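Local coordinates for Ketoacyl_synth_N domain-containing protein (Photorhabdus luminescens subsp. laumondii, PDB 6SMO) that probably takes part in 3-oxoacyl-[acyl-carrier-protein] synthase-type acyl transfer in lipid metabolism and binds a pentaoxo-dodecanal chain, at residues V6-H14 with V75-S84. Numbering follows the deposited sequence.
Sequences VVTGVGAIH and VAVEMALKAS
Met79 reaches from helix 68-84 onto strand 5-13, its side chain running alongside the strand from Gly11 to Ile13. Its CB lies 4.0 Å from CA of Gly11. CG is set beside the backbone N (chi1 -74°), and beyond it the chain runs extended, carrying SD to 3.9 Å from CG2 of Ile13, with O of Ala12 slightly farther. The terminal CE then comes to 3.8 Å from the same CG2, the two side chains crossing at about a right angle, while Tyr57 also touches the methionine. The other branch of Ile13 turns to the preceding helical turn, where CD1 meets CG2 of Val75 at 3.6 Å. The axes of 6-13 and 75-84 run roughly antiparallel, at 149°, and approach to 5.6 Å. Such close layering of a helix on a strand that begins near the N-terminus fits the alpha/beta layers of the thiolase-type fold. It is consistent with glycine at two helix-facing positions of the strand, where the backbone itself meets the helix: CA of Gly9 approaches O of Ala80 and CA of Gly11 approaches O of Ala76, both as CA-H...O contacts. Between them CB of Ala80 rests 3.5 Å from N of Gly11, with Val226 of strand 218-229 also touching this alanine. CB of Ser84 packs against CA of Gly9, while its OG donates a hydrogen bond to O of Leu81 (2.7 Å) from above the carbonyl plane.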
# COMPACT_ATOMS: atom_id res chain seq x y z
N VAL C 6 0.20 -21.41 -12.55
CA VAL C 6 0.51 -22.65 -11.77
C VAL C 6 1.37 -22.29 -10.56
O VAL C 6 2.18 -21.34 -10.66
CB VAL C 6 1.19 -23.71 -12.66
CG1 VAL C 6 0.22 -24.33 -13.64
CG2 VAL C 6 2.41 -23.17 -13.38
N VAL C 7 1.20 -23.03 -9.46
CA VAL C 7 2.00 -22.91 -8.20
C VAL C 7 3.20 -23.86 -8.32
O VAL C 7 2.98 -25.07 -8.52
CB VAL C 7 1.15 -23.24 -6.96
CG1 VAL C 7 1.92 -23.00 -5.67
CG2 VAL C 7 -0.16 -22.47 -6.94
N THR C 8 4.43 -23.32 -8.22
CA THR C 8 5.70 -24.08 -8.38
C THR C 8 6.43 -24.22 -7.03
O THR C 8 7.19 -25.20 -6.89
CB THR C 8 6.60 -23.42 -9.43
OG1 THR C 8 6.67 -22.02 -9.16
CG2 THR C 8 6.10 -23.65 -10.84
N GLY C 9 6.22 -23.29 -6.09
CA GLY C 9 6.86 -23.31 -4.76
C GLY C 9 5.98 -22.67 -3.70
O GLY C 9 5.22 -21.74 -4.05
N VAL C 10 6.07 -23.15 -2.46
CA VAL C 10 5.30 -22.63 -1.28
C VAL C 10 6.23 -22.60 -0.06
O VAL C 10 7.06 -23.51 0.09
CB VAL C 10 4.04 -23.47 -1.01
CG1 VAL C 10 2.99 -23.28 -2.09
CG2 VAL C 10 4.35 -24.95 -0.82
N GLY C 11 6.07 -21.57 0.77
CA GLY C 11 6.77 -21.40 2.06
C GLY C 11 5.88 -20.70 3.07
O GLY C 11 5.15 -19.78 2.67
N ALA C 12 5.86 -21.19 4.31
CA ALA C 12 5.06 -20.61 5.41
C ALA C 12 5.75 -20.87 6.75
O ALA C 12 6.50 -21.82 6.82
CB ALA C 12 3.71 -21.25 5.41
N ILE C 13 5.50 -20.04 7.75
CA ILE C 13 6.02 -20.27 9.13
C ILE C 13 4.85 -20.07 10.09
O ILE C 13 4.06 -19.20 9.84
CB ILE C 13 7.23 -19.38 9.47
CG1 ILE C 13 6.90 -17.89 9.37
CG2 ILE C 13 8.42 -19.73 8.61
CD1 ILE C 13 7.97 -17.01 9.93
N HIS C 14 4.74 -20.87 11.14
CA HIS C 14 3.56 -20.76 12.03
C HIS C 14 3.92 -21.30 13.42
O HIS C 14 4.93 -21.96 13.52
CB HIS C 14 2.44 -21.54 11.37
CG HIS C 14 1.09 -21.43 11.99
ND1 HIS C 14 0.51 -22.47 12.65
CD2 HIS C 14 0.20 -20.44 12.02
CE1 HIS C 14 -0.67 -22.11 13.08
NE2 HIS C 14 -0.88 -20.89 12.71
N VAL C 75 11.54 -14.60 5.15
CA VAL C 75 11.89 -16.02 5.45
C VAL C 75 10.90 -16.95 4.72
O VAL C 75 11.33 -18.02 4.27
CB VAL C 75 11.94 -16.32 6.96
CG1 VAL C 75 13.01 -15.50 7.67
CG2 VAL C 75 10.59 -16.15 7.65
N ALA C 76 9.63 -16.54 4.62
CA ALA C 76 8.55 -17.28 3.92
C ALA C 76 8.82 -17.31 2.41
O ALA C 76 8.67 -18.38 1.80
CB ALA C 76 7.21 -16.67 4.23
N VAL C 77 9.22 -16.16 1.84
CA VAL C 77 9.53 -15.99 0.39
C VAL C 77 10.77 -16.83 0.04
O VAL C 77 10.75 -17.48 -1.02
CB VAL C 77 9.72 -14.51 0.02
CG1 VAL C 77 10.43 -14.32 -1.31
CG2 VAL C 77 8.39 -13.76 0.02
N GLU C 78 11.80 -16.82 0.90
CA GLU C 78 13.08 -17.54 0.68
C GLU C 78 12.81 -19.05 0.62
O GLU C 78 13.37 -19.70 -0.28
CB GLU C 78 14.10 -17.19 1.78
CG GLU C 78 15.46 -17.85 1.58
CD GLU C 78 16.11 -17.59 0.23
OE1 GLU C 78 16.25 -16.40 -0.14
OE2 GLU C 78 16.48 -18.57 -0.44
N MET C 79 11.99 -19.57 1.54
CA MET C 79 11.59 -21.01 1.60
C MET C 79 10.82 -21.38 0.32
O MET C 79 11.09 -22.48 -0.22
CB MET C 79 10.70 -21.29 2.82
CG MET C 79 11.47 -21.30 4.13
SD MET C 79 10.38 -21.29 5.57
CE MET C 79 11.58 -21.04 6.88
N ALA C 80 9.92 -20.51 -0.14
CA ALA C 80 9.05 -20.71 -1.32
C ALA C 80 9.89 -20.74 -2.60
O ALA C 80 9.63 -21.61 -3.46
CB ALA C 80 8.00 -19.63 -1.37
N LEU C 81 10.87 -19.83 -2.73
CA LEU C 81 11.77 -19.72 -3.92
C LEU C 81 12.71 -20.93 -3.97
O LEU C 81 13.05 -21.35 -5.09
CB LEU C 81 12.56 -18.41 -3.85
CG LEU C 81 11.79 -17.15 -4.23
CD1 LEU C 81 12.60 -15.90 -3.89
CD2 LEU C 81 11.43 -17.15 -5.71
N LYS C 82 13.11 -21.46 -2.81
CA LYS C 82 14.04 -22.62 -2.70
C LYS C 82 13.32 -23.89 -3.15
O LYS C 82 13.96 -24.74 -3.80
CB LYS C 82 14.57 -22.77 -1.27
CG LYS C 82 16.02 -23.23 -1.17
CD LYS C 82 17.02 -22.12 -1.45
CE LYS C 82 18.46 -22.58 -1.41
NZ LYS C 82 19.40 -21.44 -1.54
N ALA C 83 12.03 -24.02 -2.81
CA ALA C 83 11.15 -25.15 -3.18
C ALA C 83 10.86 -25.14 -4.68
O ALA C 83 10.77 -26.23 -5.27
CB ALA C 83 9.87 -25.10 -2.37
N SER C 84 10.72 -23.95 -5.27
CA SER C 84 10.41 -23.74 -6.72
C SER C 84 11.63 -24.08 -7.58
O SER C 84 11.43 -24.45 -8.75
CB SER C 84 9.94 -22.32 -6.98
OG SER C 84 11.00 -21.39 -6.77